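Purine nucleoside phosphorylase (Schistosoma mansoni, PDB 6AXA) probably catalyses the reversible phosphate-dependent cleavage of purine nucleosides such as inosine and guanosine, giving the free base and ribose 1-phosphate. Local coordinates at residues Leu114-Ala119 against Met275-Ile280; Gly121-Leu126 against Gly215-Gly220; Tyr194-Gly199 against Thr223-Ile228; Val240-Asn245 against Leu263-Lys268. All coordinates share one frame; numbering follows the deposited sequence.

How the contacts relate
All four contacts belong to one phosphorylase-superfamily alpha/beta core, whose mixed sheet includes strands 112-121, 218-220, 189-196 and 236-246. Contacts 1 and 4 lie about 12 Å apart (centres) and share helix 259-283, which packs on the neighbouring parallel strands 112-121 and 236-246. Contact 2 continues from the end of strand 112-121 to strand 218-220; contact 3 sets helix 224-232 on strand 189-196. Along the chain, contact 1 spans the other three, contacts 2 and 3 interleave, and contact 4 follows both. Asn117 ties contacts together, reaching Thr223 of contact 3 and Ser241 of contact 4. Every contact has a segment touching the bound fluoro-hydroxyindolone, so the ligand pocket is assembled from distant pieces of sequence.

Contact 1. Residues Leu114-Ala119 against Met275-Ile280; sequences LITNLA and MWFKEI. With D4Y ((3S)-5-fluoro-3-hydroxy-1,3-dihydro-2H-indol-2-one), chain J; DMS (dimethyl sulfoxide), chain E.
Phe277 of helix 259-283 presses its ring against Leu114 and Thr116 of strand 112-121, a piece of the helix-on-sheet packing that builds this alpha/beta fold. The two segments run nearly antiparallel, at 168°, with their axes 11.0 Å apart, so the Phe277 ring spans most of the gap. Thr116 comes at the ring from the strand side, its methyl CG2 over one face, 30° off the ring normal and 3.9 Å from the centroid of the Phe277 ring, in a CH-pi contact; Thr116 CG2 comes as close as 3.4 Å to Phe277 CZ. A chi1 of 60° tucks OG1 over the backbone and leaves CG2 anti to the carbonyl carbon, facing the helix; OG1 itself is hydrogen-bonded to Gly34 N. Leu114 works at the rim instead: its CB lies near the ring plane, 3.9 Å from Phe277 CE1. Outside the pair, Val240 of the adjacent strand also touches Phe277, and Ile280 leans on helix 170-182. Further along the strand, Leu118 N donates a hydrogen bond to a dimethyl sulfoxide oxygen. Beyond the phenyl ring, the Leu114 and Ile280 side chains pass alongside one another, pointing opposite ways, with Leu114 CD1 4.2 Å from Ile280 CG2.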
# COMPACT_ATOMS: atom_id res chain seq x y z
N LEU A 114 -24.56 -9.87 -6.89
CA LEU A 114 -25.02 -8.48 -7.03
C LEU A 114 -24.57 -7.68 -5.81
O LEU A 114 -24.80 -8.12 -4.69
CB LEU A 114 -26.55 -8.41 -7.18
CG LEU A 114 -27.18 -9.33 -8.22
CD1 LEU A 114 -28.74 -9.22 -8.22
CD2 LEU A 114 -26.69 -9.02 -9.64
N ILE A 115 -23.92 -6.53 -6.05
CA ILE A 115 -23.32 -5.72 -4.99
C ILE A 115 -23.75 -4.24 -5.10
O ILE A 115 -23.78 -3.69 -6.20
CB ILE A 115 -21.78 -5.82 -5.06
CG1 ILE A 115 -21.28 -7.27 -5.02
CG2 ILE A 115 -21.15 -5.05 -3.89
CD1 ILE A 115 -19.76 -7.39 -5.32
N THR A 116 -24.12 -3.61 -3.97
CA THR A 116 -24.26 -2.15 -3.92
C THR A 116 -23.31 -1.57 -2.87
O THR A 116 -22.89 -2.26 -1.93
CB THR A 116 -25.69 -1.68 -3.63
OG1 THR A 116 -26.15 -2.18 -2.36
CG2 THR A 116 -26.63 -2.15 -4.74
N ASN A 117 -22.98 -0.28 -3.05
CA ASN A 117 -22.16 0.45 -2.08
C ASN A 117 -22.49 1.95 -2.14
O ASN A 117 -23.16 2.42 -3.07
CB ASN A 117 -20.64 0.22 -2.33
CG ASN A 117 -20.15 0.73 -3.67
OD1 ASN A 117 -20.23 1.92 -3.98
ND2 ASN A 117 -19.59 -0.18 -4.47
N LEU A 118 -22.03 2.68 -1.12
CA LEU A 118 -22.01 4.14 -1.11
C LEU A 118 -20.60 4.64 -1.46
O LEU A 118 -19.60 4.08 -1.00
CB LEU A 118 -22.44 4.66 0.25
CG LEU A 118 -23.96 4.61 0.52
CD1 LEU A 118 -24.20 4.43 1.98
CD2 LEU A 118 -24.54 5.90 0.07
N ALA A 119 -20.52 5.68 -2.30
CA ALA A 119 -19.23 6.16 -2.80
C ALA A 119 -19.22 7.68 -2.97
O ALA A 119 -20.26 8.32 -3.05
CB ALA A 119 -18.88 5.51 -4.14
N MET A 275 -36.45 -1.53 -5.41
CA MET A 275 -37.30 -1.95 -6.53
C MET A 275 -36.46 -2.31 -7.75
O MET A 275 -36.73 -3.32 -8.42
CB MET A 275 -38.26 -0.83 -6.84
CG MET A 275 -39.29 -1.20 -7.82
SD MET A 275 -39.66 0.28 -8.71
CE MET A 275 -38.19 0.30 -9.76
N TRP A 276 -35.42 -1.52 -8.03
CA TRP A 276 -34.52 -1.78 -9.16
C TRP A 276 -33.91 -3.17 -9.07
O TRP A 276 -33.95 -3.96 -10.03
CB TRP A 276 -33.41 -0.72 -9.19
CG TRP A 276 -32.55 -0.63 -10.46
CD1 TRP A 276 -32.78 -1.23 -11.69
CD2 TRP A 276 -31.35 0.13 -10.61
NE1 TRP A 276 -31.78 -0.88 -12.57
CE2 TRP A 276 -30.89 -0.05 -11.93
CE3 TRP A 276 -30.61 0.94 -9.74
CZ2 TRP A 276 -29.73 0.57 -12.41
CZ3 TRP A 276 -29.46 1.56 -10.22
CH2 TRP A 276 -29.03 1.37 -11.54
N PHE A 277 -33.31 -3.50 -7.91
CA PHE A 277 -32.61 -4.77 -7.75
C PHE A 277 -33.59 -5.95 -7.66
O PHE A 277 -33.25 -7.06 -8.09
CB PHE A 277 -31.67 -4.72 -6.54
CG PHE A 277 -30.25 -4.30 -6.90
CD1 PHE A 277 -29.20 -5.16 -6.78
CD2 PHE A 277 -30.01 -3.05 -7.43
CE1 PHE A 277 -27.92 -4.79 -7.14
CE2 PHE A 277 -28.71 -2.67 -7.81
CZ PHE A 277 -27.70 -3.55 -7.67
N LYS A 278 -34.80 -5.75 -7.14
CA LYS A 278 -35.80 -6.83 -7.22
C LYS A 278 -36.07 -7.20 -8.68
O LYS A 278 -36.14 -8.39 -9.02
CB LYS A 278 -37.11 -6.44 -6.52
CG LYS A 278 -38.20 -7.52 -6.52
CD LYS A 278 -39.50 -7.01 -5.84
CE LYS A 278 -40.64 -8.02 -5.90
NZ LYS A 278 -41.90 -7.46 -5.32
N GLU A 279 -36.21 -6.20 -9.55
CA GLU A 279 -36.48 -6.50 -10.95
C GLU A 279 -35.26 -7.13 -11.62
O GLU A 279 -35.42 -8.02 -12.46
CB GLU A 279 -36.92 -5.24 -11.69
CG GLU A 279 -37.28 -5.47 -13.16
CD GLU A 279 -38.52 -6.33 -13.37
OE1 GLU A 279 -39.14 -6.80 -12.39
OE2 GLU A 279 -38.88 -6.53 -14.56
N ILE A 280 -34.05 -6.67 -11.28
CA ILE A 280 -32.84 -7.28 -11.86
C ILE A 280 -32.78 -8.77 -11.53
O ILE A 280 -32.52 -9.61 -12.40
CB ILE A 280 -31.57 -6.56 -11.35
CG1 ILE A 280 -31.40 -5.17 -11.98
CG2 ILE A 280 -30.31 -7.40 -11.64
CD1 ILE A 280 -30.44 -4.21 -11.23
C7 D4Y J . -17.18 7.10 0.46
C4 D4Y J . -18.65 9.41 0.32
C5 D4Y J . -19.28 8.20 0.48
C6 D4Y J . -18.56 7.02 0.54
C3 D4Y J . -17.27 9.48 0.20
C2 D4Y J . -16.56 8.31 0.27
C1 D4Y J . -14.86 6.83 0.33
F D4Y J . -20.62 8.15 0.59
C D4Y J . -16.16 6.02 0.31
O D4Y J . -16.26 4.92 1.18
N D4Y J . -15.22 8.12 0.17
O1 D4Y J . -13.71 6.38 0.32
S DMS E . -20.50 0.29 1.74
O DMS E . -21.60 1.12 1.18
C1 DMS E . -18.91 0.63 0.99
C2 DMS E . -20.22 0.94 3.38

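Contact 2. Residues Gly121-Leu126 against Gly215-Gly220; sequences GINRKL and GCDVVG. With D4Y ((3S)-5-fluoro-3-hydroxy-1,3-dihydro-2H-indol-2-one), chain J.
Two successive backbone N-H groups, those of Ile122 and Asn123, close on the carbonyl oxygen of Asp217, where a non-hydrogen-bonded antiparallel pair, Gly121 with Val218, gives way to an Asx turn. Ile122 N lies 2.9 Å from Asp217 O and Asn123 N 3.1 Å from the same oxygen; both arrive from the same face of the carbonyl plane, the first well above it and the second less tilted. With CG anti to the backbone N (chi1 -172°), the Asn123 amide runs beside the Asp217 side chain in the same direction, and Asn123 ND2 donates to Asp217 OD1 at 3.0 Å, nearly straight at 173°. That carboxylate oxygen lies in the amide plane of Asn123, yet is itself met from above the carboxylate plane, the two flat groups being turned 41° apart. Ile122 CD1 rests 4.0 Å from Val219 CG1, while the Leu126 side chain crosses that of Val218 at about a right angle, with Leu126 CD1 3.7 Å from Val218 CG1. Further out, Asp217 OD2 accepts from Val193 N, which ties the carboxylate to strand 189-196, and Gly220 and Val219 carry the segment on to the bound indolone. The other end of the Asn123 amide is fixed inside its own type I turn: OD1 receives Lys125 N at 2.7 Å, in the carbonyl plane and on a lone pair.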
# COMPACT_ATOMS: atom_id res chain seq x y z
N GLY A 121 -18.18 10.93 -5.39
CA GLY A 121 -18.04 11.27 -6.79
C GLY A 121 -16.76 12.04 -7.07
O GLY A 121 -16.44 13.00 -6.37
N ILE A 122 -16.05 11.64 -8.13
CA ILE A 122 -14.86 12.33 -8.62
C ILE A 122 -15.12 12.97 -9.99
O ILE A 122 -14.86 14.16 -10.19
CB ILE A 122 -13.66 11.34 -8.70
CG1 ILE A 122 -13.34 10.67 -7.33
CG2 ILE A 122 -12.47 12.05 -9.28
CD1 ILE A 122 -12.85 11.61 -6.24
N ASN A 123 -15.66 12.20 -10.93
CA ASN A 123 -16.01 12.72 -12.25
C ASN A 123 -16.93 13.93 -12.12
O ASN A 123 -17.89 13.90 -11.35
CB ASN A 123 -16.71 11.62 -13.06
CG ASN A 123 -16.95 11.99 -14.51
OD1 ASN A 123 -17.53 13.03 -14.83
ND2 ASN A 123 -16.47 11.13 -15.41
N ARG A 124 -16.64 14.98 -12.87
CA ARG A 124 -17.44 16.20 -12.72
C ARG A 124 -18.89 16.02 -13.17
O ARG A 124 -19.73 16.85 -12.83
CB ARG A 124 -16.78 17.36 -13.47
CG ARG A 124 -15.45 17.74 -12.83
CD ARG A 124 -14.87 19.00 -13.43
NE ARG A 124 -13.63 19.42 -12.77
CZ ARG A 124 -13.57 20.30 -11.76
NH1 ARG A 124 -14.68 20.85 -11.26
NH2 ARG A 124 -12.38 20.61 -11.25
N LYS A 125 -19.23 14.96 -13.91
CA LYS A 125 -20.63 14.76 -14.30
C LYS A 125 -21.49 14.14 -13.19
O LYS A 125 -22.70 13.98 -13.39
CB LYS A 125 -20.71 13.86 -15.54
CG LYS A 125 -20.09 14.46 -16.78
CD LYS A 125 -20.14 13.46 -17.92
CE LYS A 125 -19.19 13.84 -19.04
NZ LYS A 125 -19.09 12.76 -20.07
N LEU A 126 -20.91 13.76 -12.04
CA LEU A 126 -21.64 13.04 -11.00
C LEU A 126 -22.10 13.98 -9.87
O LEU A 126 -21.36 14.88 -9.48
CB LEU A 126 -20.74 11.94 -10.43
CG LEU A 126 -20.39 10.86 -11.46
CD1 LEU A 126 -19.46 9.84 -10.82
CD2 LEU A 126 -21.60 10.15 -12.01
N GLY A 215 -7.91 9.24 -13.63
CA GLY A 215 -9.00 8.64 -14.37
C GLY A 215 -10.02 7.88 -13.54
O GLY A 215 -10.79 7.09 -14.10
N CYS A 216 -10.08 8.14 -12.23
CA CYS A 216 -11.08 7.53 -11.38
C CYS A 216 -12.37 8.32 -11.47
O CYS A 216 -12.35 9.56 -11.51
CB CYS A 216 -10.61 7.49 -9.91
SG CYS A 216 -9.03 6.65 -9.66
N ASP A 217 -13.50 7.62 -11.50
CA ASP A 217 -14.79 8.29 -11.52
C ASP A 217 -15.47 8.36 -10.15
O ASP A 217 -16.18 9.33 -9.89
CB ASP A 217 -15.74 7.60 -12.52
CG ASP A 217 -15.19 7.64 -13.97
OD1 ASP A 217 -14.87 8.76 -14.43
OD2 ASP A 217 -15.04 6.58 -14.62
N VAL A 218 -15.26 7.36 -9.29
CA VAL A 218 -15.86 7.29 -7.95
C VAL A 218 -14.82 6.66 -7.02
O VAL A 218 -13.87 6.03 -7.48
CB VAL A 218 -17.18 6.46 -7.92
CG1 VAL A 218 -18.16 6.96 -8.99
CG2 VAL A 218 -16.93 4.98 -8.16
N VAL A 219 -15.01 6.84 -5.70
CA VAL A 219 -14.08 6.29 -4.70
C VAL A 219 -14.86 5.70 -3.52
O VAL A 219 -15.83 6.29 -3.03
CB VAL A 219 -13.06 7.37 -4.21
CG1 VAL A 219 -13.76 8.62 -3.72
CG2 VAL A 219 -12.10 6.78 -3.16
N GLY A 220 -14.47 4.48 -3.10
CA GLY A 220 -15.06 3.82 -1.93
C GLY A 220 -14.11 2.87 -1.22
O GLY A 220 -13.01 2.59 -1.70
C7 D4Y J . -17.18 7.10 0.46
C4 D4Y J . -18.65 9.41 0.32
C5 D4Y J . -19.28 8.20 0.48
C6 D4Y J . -18.56 7.02 0.54
C3 D4Y J . -17.27 9.48 0.20
C2 D4Y J . -16.56 8.31 0.27
C1 D4Y J . -14.86 6.83 0.33
F D4Y J . -20.62 8.15 0.59
C D4Y J . -16.16 6.02 0.31
O D4Y J . -16.26 4.92 1.18
N D4Y J . -15.22 8.12 0.17
O1 D4Y J . -13.71 6.38 0.32

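Contact 3. Residues Tyr194-Gly199 against Thr223-Ile228; sequences YAFNGG and TVPEVI. With D4Y ((3S)-5-fluoro-3-hydroxy-1,3-dihydro-2H-indol-2-one), chain J.
Phe196, the last residue of strand 189-196, reaches across to the first turn of helix 224-232 and meets Val224 and Pro225 there. Its chi1 of -180° puts CG opposite the backbone N and sends the ring out toward the helix. CB comes first, 3.9 Å from Val224 CG2. Next along, CG and CD2 both lie against Val224 CB, with the Phe196 CD2 to Val224 CB distance also 3.9 Å; the two side chains cross at a slant. Farther out the proline takes over: Phe196 CE2 is 3.5 Å from Pro225 CG, and CZ at the tip is 3.6 Å from the same Pro225 CG. Pro225 CD stands over one face of the ring, 4.1 Å from its centroid, as a CH-pi contact. Tyr194, two residues back on the strand, takes Val224 from another direction, its CD2 lying 3.8 Å from Val224 CG2. The Tyr194 hydroxyl is hydrogen-bonded to Ser222 N, just ahead of the helix. Phe196 also packs on Leu145 of a neighbouring subunit. Just past the strand, Asn197 ND2 donates to O1 of the bound indolone at 3.1 Å, and Glu203 OE1 holds the same ligand. Strand end, helix start and adjacent subunit thus meet beside what is probably the purine-base pocket, in keeping with the trimeric purine nucleoside phosphorylases, whose active sites lie near subunit boundaries.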
# COMPACT_ATOMS: atom_id res chain seq x y z
N TYR A 194 -14.16 2.57 -10.47
CA TYR A 194 -14.17 2.65 -9.01
C TYR A 194 -12.76 2.57 -8.45
O TYR A 194 -12.04 1.58 -8.70
CB TYR A 194 -15.00 1.51 -8.45
CG TYR A 194 -15.18 1.40 -6.93
CD1 TYR A 194 -16.38 1.82 -6.32
CD2 TYR A 194 -14.24 0.79 -6.13
CE1 TYR A 194 -16.59 1.67 -4.93
CE2 TYR A 194 -14.44 0.63 -4.73
CZ TYR A 194 -15.60 1.06 -4.14
OH TYR A 194 -15.84 0.91 -2.78
N ALA A 195 -12.37 3.58 -7.67
CA ALA A 195 -11.09 3.56 -6.93
C ALA A 195 -11.31 3.00 -5.54
O ALA A 195 -12.15 3.50 -4.79
CB ALA A 195 -10.52 4.97 -6.78
N PHE A 196 -10.51 2.00 -5.15
CA PHE A 196 -10.57 1.39 -3.82
C PHE A 196 -9.63 2.17 -2.91
O PHE A 196 -8.41 2.07 -3.05
CB PHE A 196 -10.22 -0.10 -3.92
CG PHE A 196 -10.25 -0.88 -2.61
CD1 PHE A 196 -10.93 -0.42 -1.51
CD2 PHE A 196 -9.54 -2.12 -2.50
CE1 PHE A 196 -10.97 -1.17 -0.31
CE2 PHE A 196 -9.55 -2.83 -1.31
CZ PHE A 196 -10.25 -2.37 -0.20
N ASN A 197 -10.21 2.98 -2.01
CA ASN A 197 -9.52 3.61 -0.87
C ASN A 197 -9.62 2.66 0.32
O ASN A 197 -10.70 2.42 0.84
CB ASN A 197 -10.22 4.95 -0.57
CG ASN A 197 -9.83 5.59 0.75
OD1 ASN A 197 -8.72 5.43 1.29
ND2 ASN A 197 -10.79 6.38 1.28
N GLY A 198 -8.48 2.18 0.83
CA GLY A 198 -8.55 1.26 1.97
C GLY A 198 -9.33 1.80 3.16
O GLY A 198 -10.00 1.05 3.90
N GLY A 199 -9.21 3.09 3.43
CA GLY A 199 -9.99 3.72 4.50
C GLY A 199 -9.36 3.57 5.89
O GLY A 199 -8.23 3.06 6.02
N THR A 223 -16.03 -3.54 -1.81
CA THR A 223 -16.43 -4.07 -3.12
C THR A 223 -15.29 -4.74 -3.91
O THR A 223 -15.42 -5.91 -4.29
CB THR A 223 -17.10 -2.96 -3.92
OG1 THR A 223 -18.29 -2.55 -3.22
CG2 THR A 223 -17.52 -3.44 -5.31
N VAL A 224 -14.18 -4.05 -4.15
CA VAL A 224 -13.06 -4.66 -4.91
C VAL A 224 -12.56 -5.97 -4.29
O VAL A 224 -12.29 -6.93 -5.05
CB VAL A 224 -11.95 -3.62 -5.12
CG1 VAL A 224 -10.66 -4.21 -5.67
CG2 VAL A 224 -12.44 -2.53 -6.07
N PRO A 225 -12.41 -6.12 -2.95
CA PRO A 225 -11.98 -7.45 -2.44
C PRO A 225 -12.94 -8.57 -2.81
O PRO A 225 -12.49 -9.65 -3.28
CB PRO A 225 -11.86 -7.23 -0.92
CG PRO A 225 -11.54 -5.71 -0.82
CD PRO A 225 -12.43 -5.09 -1.88
N GLU A 226 -14.27 -8.36 -2.64
CA GLU A 226 -15.24 -9.40 -2.98
C GLU A 226 -15.26 -9.69 -4.47
O GLU A 226 -15.47 -10.84 -4.89
CB GLU A 226 -16.66 -9.00 -2.53
CG GLU A 226 -16.87 -8.62 -1.12
CD GLU A 226 -16.63 -7.13 -0.87
OE1 GLU A 226 -15.48 -6.78 -0.83
OE2 GLU A 226 -17.60 -6.31 -0.72
N VAL A 227 -15.17 -8.63 -5.30
CA VAL A 227 -15.16 -8.81 -6.75
C VAL A 227 -14.01 -9.71 -7.17
O VAL A 227 -14.16 -10.59 -8.03
CB VAL A 227 -15.07 -7.43 -7.46
CG1 VAL A 227 -14.81 -7.61 -8.95
CG2 VAL A 227 -16.37 -6.64 -7.26
N ILE A 228 -12.83 -9.48 -6.58
CA ILE A 228 -11.65 -10.27 -6.97
C ILE A 228 -11.81 -11.74 -6.55
O ILE A 228 -11.50 -12.66 -7.33
CB ILE A 228 -10.36 -9.63 -6.41
CG1 ILE A 228 -10.06 -8.33 -7.16
CG2 ILE A 228 -9.14 -10.64 -6.52
CD1 ILE A 228 -8.90 -7.49 -6.62
C7 D4Y J . -17.18 7.10 0.46
C4 D4Y J . -18.65 9.41 0.32
C5 D4Y J . -19.28 8.20 0.48
C6 D4Y J . -18.56 7.02 0.54
C3 D4Y J . -17.27 9.48 0.20
C2 D4Y J . -16.56 8.31 0.27
C1 D4Y J . -14.86 6.83 0.33
F D4Y J . -20.62 8.15 0.59
C D4Y J . -16.16 6.02 0.31
O D4Y J . -16.26 4.92 1.18
N D4Y J . -15.22 8.12 0.17
O1 D4Y J . -13.71 6.38 0.32

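Contact 4. Residues Val240-Asn245 against Leu263-Lys268; sequences VSLIAN and LAVAEK. With D4Y ((3S)-5-fluoro-3-hydroxy-1,3-dihydro-2H-indol-2-one), chain J.
Ala244 O accepts a hydrogen bond from Ser128 OG of a nearby loop, and Val265 CG2 of the helix packs 3.8 Å from Ala244 O. Val265 covers more than one carbonyl. Its other methyl, CG1, opposite the backbone N at a chi1 of 178°, comes within 3.8 Å of Ile243 O, so the forked side chain spans two successive peptide oxygens of strand 236-246. Across the contact no hydrogen bond forms, and the grip is van der Waals. Leu242 supplies the second point of it, with CD2 3.9 Å from Ala266 CA, where the small alanine lets the leucine approach the helix backbone. Leu242 CD1 lies 4.3 Å from Val265 CG1. Farther along the strand, Ala244 CB stands 3.2 Å from the fluorine atom F of the bound indolone. Asn245 OD1 is 3.3 Å from ring carbon C4 of that ligand. At the other end of the same amide, Asn245 ND2 is hydrogen-bonded to Asp250 OD2. The strand and helix segments run at 131° to each other, with axes 8.3 Å apart. Strand 236-246 lies between the parallel strand 112-121 and the antiparallel strand 131-139, and Leu242 fits among Leu118 of the former, Phe131 of the latter and helix 259-283.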
# COMPACT_ATOMS: atom_id res chain seq x y z
N VAL A 240 -22.96 -1.70 -8.24
CA VAL A 240 -23.55 -0.37 -8.44
C VAL A 240 -23.22 0.53 -7.25
O VAL A 240 -23.47 0.14 -6.10
CB VAL A 240 -25.06 -0.45 -8.66
CG1 VAL A 240 -25.68 0.96 -8.89
CG2 VAL A 240 -25.40 -1.40 -9.86
N SER A 241 -22.66 1.72 -7.51
CA SER A 241 -22.40 2.74 -6.48
C SER A 241 -23.54 3.77 -6.43
O SER A 241 -24.02 4.23 -7.48
CB SER A 241 -21.08 3.48 -6.73
OG SER A 241 -19.92 2.68 -6.55
N LEU A 242 -23.97 4.13 -5.22
CA LEU A 242 -24.81 5.30 -4.97
C LEU A 242 -23.91 6.46 -4.52
O LEU A 242 -23.15 6.31 -3.56
CB LEU A 242 -25.86 5.01 -3.90
CG LEU A 242 -26.64 6.21 -3.33
CD1 LEU A 242 -27.43 6.97 -4.40
CD2 LEU A 242 -27.68 5.76 -2.26
N ILE A 243 -23.96 7.58 -5.25
CA ILE A 243 -23.06 8.71 -5.04
C ILE A 243 -23.63 9.63 -3.95
O ILE A 243 -24.77 10.09 -4.03
CB ILE A 243 -22.86 9.48 -6.37
CG1 ILE A 243 -22.32 8.58 -7.48
CG2 ILE A 243 -21.97 10.73 -6.17
CD1 ILE A 243 -21.02 7.82 -7.12
N ALA A 244 -22.84 9.87 -2.89
CA ALA A 244 -23.31 10.73 -1.80
C ALA A 244 -22.96 12.20 -1.99
O ALA A 244 -23.65 13.06 -1.43
CB ALA A 244 -22.74 10.23 -0.47
N ASN A 245 -21.95 12.51 -2.80
CA ASN A 245 -21.39 13.86 -2.92
C ASN A 245 -20.45 13.89 -4.11
O ASN A 245 -20.06 12.84 -4.62
CB ASN A 245 -20.65 14.25 -1.63
CG ASN A 245 -19.37 13.44 -1.41
OD1 ASN A 245 -19.39 12.20 -1.37
ND2 ASN A 245 -18.23 14.14 -1.26
N LEU A 263 -25.56 8.77 5.14
CA LEU A 263 -26.72 7.92 5.43
C LEU A 263 -28.02 8.62 5.03
O LEU A 263 -28.99 7.94 4.69
CB LEU A 263 -26.78 7.55 6.91
CG LEU A 263 -25.75 6.49 7.39
CD1 LEU A 263 -26.04 6.04 8.81
CD2 LEU A 263 -25.69 5.29 6.47
N ALA A 264 -28.05 9.95 5.05
CA ALA A 264 -29.26 10.65 4.61
C ALA A 264 -29.49 10.51 3.11
O ALA A 264 -30.64 10.41 2.66
CB ALA A 264 -29.17 12.12 5.00
N VAL A 265 -28.41 10.49 2.30
CA VAL A 265 -28.58 10.19 0.88
C VAL A 265 -29.06 8.75 0.68
O VAL A 265 -29.90 8.48 -0.19
CB VAL A 265 -27.27 10.43 0.09
CG1 VAL A 265 -27.48 10.07 -1.39
CG2 VAL A 265 -26.82 11.88 0.21
N ALA A 266 -28.51 7.80 1.45
CA ALA A 266 -28.96 6.42 1.32
C ALA A 266 -30.45 6.31 1.59
O ALA A 266 -31.16 5.59 0.88
CB ALA A 266 -28.19 5.51 2.28
N GLU A 267 -30.93 6.98 2.63
CA GLU A 267 -32.36 6.92 2.93
C GLU A 267 -33.20 7.47 1.78
O GLU A 267 -34.31 6.99 1.54
CB GLU A 267 -32.64 7.71 4.22
CG GLU A 267 -34.10 7.78 4.61
CD GLU A 267 -34.74 6.41 4.67
OE1 GLU A 267 -34.02 5.41 4.92
OE2 GLU A 267 -35.97 6.33 4.47
N LYS A 268 -32.69 8.50 1.09
CA LYS A 268 -33.47 9.14 0.04
C LYS A 268 -33.61 8.26 -1.20
O LYS A 268 -34.62 8.36 -1.91
CB LYS A 268 -32.84 10.48 -0.34
C7 D4Y J . -17.18 7.10 0.46
C4 D4Y J . -18.65 9.41 0.32
C5 D4Y J . -19.28 8.20 0.48
C6 D4Y J . -18.56 7.02 0.54
C3 D4Y J . -17.27 9.48 0.20
C2 D4Y J . -16.56 8.31 0.27
C1 D4Y J . -14.86 6.83 0.33
F D4Y J . -20.62 8.15 0.59
C D4Y J . -16.16 6.02 0.31
O D4Y J . -16.26 4.92 1.18
N D4Y J . -15.22 8.12 0.17
O1 D4Y J . -13.71 6.38 0.32